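Tyrosine-protein phosphatase YwqE (Bacillus subtilis, PDB 3QY7) dephosphorylates phosphotyrosine-containing proteins, among them YwqD, YwqF and Ssb, as a manganese-dependent phosphatase with a PHP-like TIM-barrel fold. Local coordinates at residues 118-121 against 122-125; 146-149 against 150-154. One frame throughout, in Å; residues are numbered along the deposited sequence.

Contact 1 of 2, residues 118-121 against 122-125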
# COMPACT_ATOMS: atom_id res chain seq x y z
N ALA A 118 0.69 -3.09 18.41
CA ALA A 118 0.80 -2.22 17.24
C ALA A 118 1.15 -0.77 17.59
O ALA A 118 2.07 -0.19 17.00
CB ALA A 118 -0.50 -2.28 16.41
N GLU A 119 0.45 -0.18 18.56
CA GLU A 119 0.67 1.22 18.94
C GLU A 119 2.09 1.47 19.43
O GLU A 119 2.70 2.48 19.07
CB GLU A 119 -0.34 1.68 20.01
CG GLU A 119 -0.31 3.20 20.22
CD GLU A 119 -1.26 3.71 21.29
OE1 GLU A 119 -2.33 3.10 21.51
OE2 GLU A 119 -0.94 4.75 21.91
N GLN A 120 2.59 0.54 20.25
CA GLN A 120 3.94 0.61 20.80
C GLN A 120 4.98 0.54 19.68
O GLN A 120 5.90 1.37 19.62
CB GLN A 120 4.18 -0.50 21.85
CG GLN A 120 5.48 -0.37 22.67
CD GLN A 120 5.61 0.99 23.36
OE1 GLN A 120 4.74 1.41 24.14
NE2 GLN A 120 6.70 1.68 23.08
N LEU A 121 4.80 -0.42 18.77
CA LEU A 121 5.68 -0.55 17.61
C LEU A 121 5.73 0.71 16.77
O LEU A 121 6.81 1.17 16.38
CB LEU A 121 5.26 -1.73 16.73
CG LEU A 121 6.02 -1.91 15.39
CD1 LEU A 121 7.50 -2.16 15.61
CD2 LEU A 121 5.40 -3.04 14.62
N PHE A 122 4.56 1.28 16.50
CA PHE A 122 4.45 2.46 15.66
C PHE A 122 5.09 3.68 16.34
O PHE A 122 5.68 4.55 15.67
CB PHE A 122 2.97 2.72 15.32
CG PHE A 122 2.39 1.73 14.31
CD1 PHE A 122 3.09 0.59 13.90
CD2 PHE A 122 1.12 1.94 13.79
CE1 PHE A 122 2.56 -0.31 12.98
CE2 PHE A 122 0.56 1.03 12.87
CZ PHE A 122 1.28 -0.08 12.47
N TYR A 123 4.98 3.73 17.67
CA TYR A 123 5.61 4.79 18.45
C TYR A 123 7.13 4.70 18.35
O TYR A 123 7.82 5.70 18.10
CB TYR A 123 5.18 4.71 19.92
CG TYR A 123 5.87 5.72 20.79
CD1 TYR A 123 5.41 7.04 20.85
CD2 TYR A 123 7.00 5.38 21.52
CE1 TYR A 123 6.06 7.99 21.65
CE2 TYR A 123 7.65 6.31 22.31
CZ TYR A 123 7.18 7.61 22.37
OH TYR A 123 7.84 8.53 23.16
N ASP A 124 7.62 3.48 18.51
CA ASP A 124 9.04 3.18 18.41
C ASP A 124 9.57 3.56 17.03
O ASP A 124 10.61 4.21 16.92
CB ASP A 124 9.30 1.70 18.71
CG ASP A 124 9.03 1.34 20.17
OD1 ASP A 124 8.95 2.25 21.03
OD2 ASP A 124 8.93 0.13 20.45
N LEU A 125 8.83 3.21 15.97
CA LEU A 125 9.28 3.51 14.61
C LEU A 125 9.35 5.01 14.33
O LEU A 125 10.30 5.48 13.71
CB LEU A 125 8.43 2.77 13.56
CG LEU A 125 8.50 1.24 13.54
CD1 LEU A 125 7.40 0.69 12.61
CD2 LEU A 125 9.88 0.69 13.11
O HOH W 1 9.02 -0.32 23.10

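Contact 2 of 2, residues 146-149 against 150-154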
# COMPACT_ATOMS: atom_id res chain seq x y z
N ASN A 146 -14.69 -1.86 14.83
CA ASN A 146 -14.34 -0.83 15.79
C ASN A 146 -13.38 0.16 15.12
O ASN A 146 -12.17 0.09 15.33
CB ASN A 146 -13.73 -1.47 17.05
CG ASN A 146 -13.31 -0.45 18.11
OD1 ASN A 146 -13.74 0.71 18.12
ND2 ASN A 146 -12.44 -0.90 19.02
N PRO A 147 -13.93 1.08 14.31
CA PRO A 147 -13.06 1.97 13.52
C PRO A 147 -12.21 2.92 14.37
O PRO A 147 -11.20 3.43 13.88
CB PRO A 147 -14.03 2.76 12.64
CG PRO A 147 -15.35 2.07 12.75
CD PRO A 147 -15.35 1.38 14.07
N SER A 148 -12.61 3.14 15.62
CA SER A 148 -11.87 3.99 16.54
C SER A 148 -10.41 3.55 16.68
O SER A 148 -9.54 4.36 16.97
CB SER A 148 -12.56 4.06 17.92
OG SER A 148 -12.23 2.94 18.74
N LEU A 149 -10.15 2.26 16.46
CA LEU A 149 -8.79 1.73 16.51
C LEU A 149 -7.90 2.40 15.47
O LEU A 149 -6.74 2.73 15.75
CB LEU A 149 -8.77 0.22 16.27
CG LEU A 149 -9.44 -0.64 17.34
CD1 LEU A 149 -9.57 -2.07 16.85
CD2 LEU A 149 -8.66 -0.58 18.66
N LEU A 150 -8.43 2.57 14.26
CA LEU A 150 -7.67 3.24 13.21
C LEU A 150 -7.51 4.72 13.52
O LEU A 150 -6.40 5.28 13.38
CB LEU A 150 -8.29 3.04 11.82
CG LEU A 150 -7.59 3.77 10.67
CD1 LEU A 150 -6.21 3.20 10.44
CD2 LEU A 150 -8.44 3.62 9.41
N TYR A 151 -8.60 5.34 13.95
CA TYR A 151 -8.56 6.72 14.38
C TYR A 151 -7.39 6.93 15.36
O TYR A 151 -6.61 7.85 15.19
CB TYR A 151 -9.87 7.14 15.03
CG TYR A 151 -9.74 8.38 15.86
CD1 TYR A 151 -9.62 8.31 17.25
CD2 TYR A 151 -9.69 9.64 15.25
CE1 TYR A 151 -9.48 9.44 18.01
CE2 TYR A 151 -9.55 10.79 16.01
CZ TYR A 151 -9.45 10.68 17.40
OH TYR A 151 -9.31 11.80 18.18
N HIS A 152 -7.30 6.09 16.39
CA HIS A 152 -6.28 6.30 17.41
C HIS A 152 -4.87 6.13 16.87
O HIS A 152 -3.99 6.95 17.16
CB HIS A 152 -6.51 5.41 18.64
CG HIS A 152 -7.63 5.89 19.51
ND1 HIS A 152 -7.63 7.13 20.12
CD2 HIS A 152 -8.80 5.30 19.86
CE1 HIS A 152 -8.75 7.27 20.81
NE2 HIS A 152 -9.48 6.18 20.66
N LEU A 153 -4.66 5.09 16.06
CA LEU A 153 -3.33 4.84 15.48
C LEU A 153 -2.89 5.99 14.58
O LEU A 153 -1.73 6.40 14.62
CB LEU A 153 -3.29 3.50 14.73
CG LEU A 153 -3.39 2.20 15.55
CD1 LEU A 153 -3.70 1.02 14.67
CD2 LEU A 153 -2.12 1.97 16.38
N VAL A 154 -3.83 6.52 13.80
CA VAL A 154 -3.56 7.66 12.93
C VAL A 154 -3.36 8.96 13.73
O VAL A 154 -2.44 9.72 13.46
CB VAL A 154 -4.65 7.82 11.84
CG1 VAL A 154 -4.49 9.15 11.09
CG2 VAL A 154 -4.59 6.64 10.87

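Contact 1 of 2, residues 118-121 against 122-125
Four successive alpha-helical bonds join 118-121 to 122-125, from Phe122 N to Ala118 O, Tyr123 N to Glu119 O, Asp124 N to Gln120 O and Leu125 N to Leu121 O. This is the helix of a beta-alpha-beta unit in the TIM-barrel-like fold, between strands 104-108 and 131-135. Its sides differ. On the flank facing helix 87-92, Leu121 and Leu125 meet one turn apart. Leu121 CG lies anti to its own backbone N (chi1 174°), whereas Leu125 CG lies beside its N. The two branched ends cross at an angle, with Leu121 CG 4.0 Å from Leu125 CD1. Leu125 continues onto Leu91 of helix 87-92. The Phe122 ring lies back against the preceding turn, with Ala118 C 4.3 Å above one face, offset toward the rim. Phe122 also touches Phe109, and Pro132 and Ile134 of strand 131-135, so it faces the barrel. On the exposed side, Gln120 bends at chi2 (54°) and carries its amide back toward Asp124. The amide and carboxylate planes stand 52° apart, and Gln120 NE2 makes a weak bond of 3.1 Å to Asp124 OD1. A water bridges the same pair, weakly held by Gln120 NE2 but donating to Asp124 OD2 at 2.7 Å.

Contact 2 of 2, residues 146-149 against 150-154
Leu149, Ser148 and Leu150 bury the most surface where 146-149 leads into helix 148-155. Leu149 contributes mainly through its backbone. Its carbonyl O accepts from Leu153 N at 3.2 Å, and Leu153 CG rests 3.4 Å from that same oxygen.

Ser148 works in two directions. Its OG donates to Asn146 OD1 at 2.8 Å, from 31° off the amide carbonyl plane. This ties the serine back to the first residue past helix 141-145. Its carbonyl O accepts from His152 N, and His152 CD2 also comes within 3.1 Å of it. The imidazole is placed there by a chi1 of -76°, with CG beside the backbone N. Ser148 O is also at the edge of the Tyr151 ring, near its plane. The adjoining rings meet as well: Tyr151 CD1 lies 3.7 Å above the imidazole plane of His152, over its centre.

At Leu150 the backbone N makes a weak bond to Pro147 O, three residues back, while Tyr151 N bonds to the same oxygen nearly straight (170°) and in the carbonyl plane. One carbonyl thus serves both amides.

The helix lies against the barrel wall. Leu150 and Leu153 touch Ile134 of strand 131-135, and Leu150 also meets Ile143 of helix 141-145. Tyr151 touches Pro244, near the end of the modelled chain. On the flank toward helix 118-127, Leu153 packs on Glu119 and Phe122.

Contact 1 precedes contact 2 along the chain, and their centres are 14 Å apart. Strand 131-135 and helix 141-145 lie between them in sequence. Contact 1 belongs to helix 118-127 and contact 2 to helix 148-155, two neighbouring helices on the outside of the barrel. They touch through Leu153, whose CD2 lies 3.9 Å from Glu119 CA and 4.1 Å from Phe122 CD2. Ile134 is a shared neighbour: Phe122, Leu150 and Leu153 all reach it. The two helices therefore cover the same strand of the five-stranded parallel sheet. Both contacts lie away from the metal site, with the side chains of Phe122 and Leu150 about 13 and 14 Å from a bound iron(III) ion.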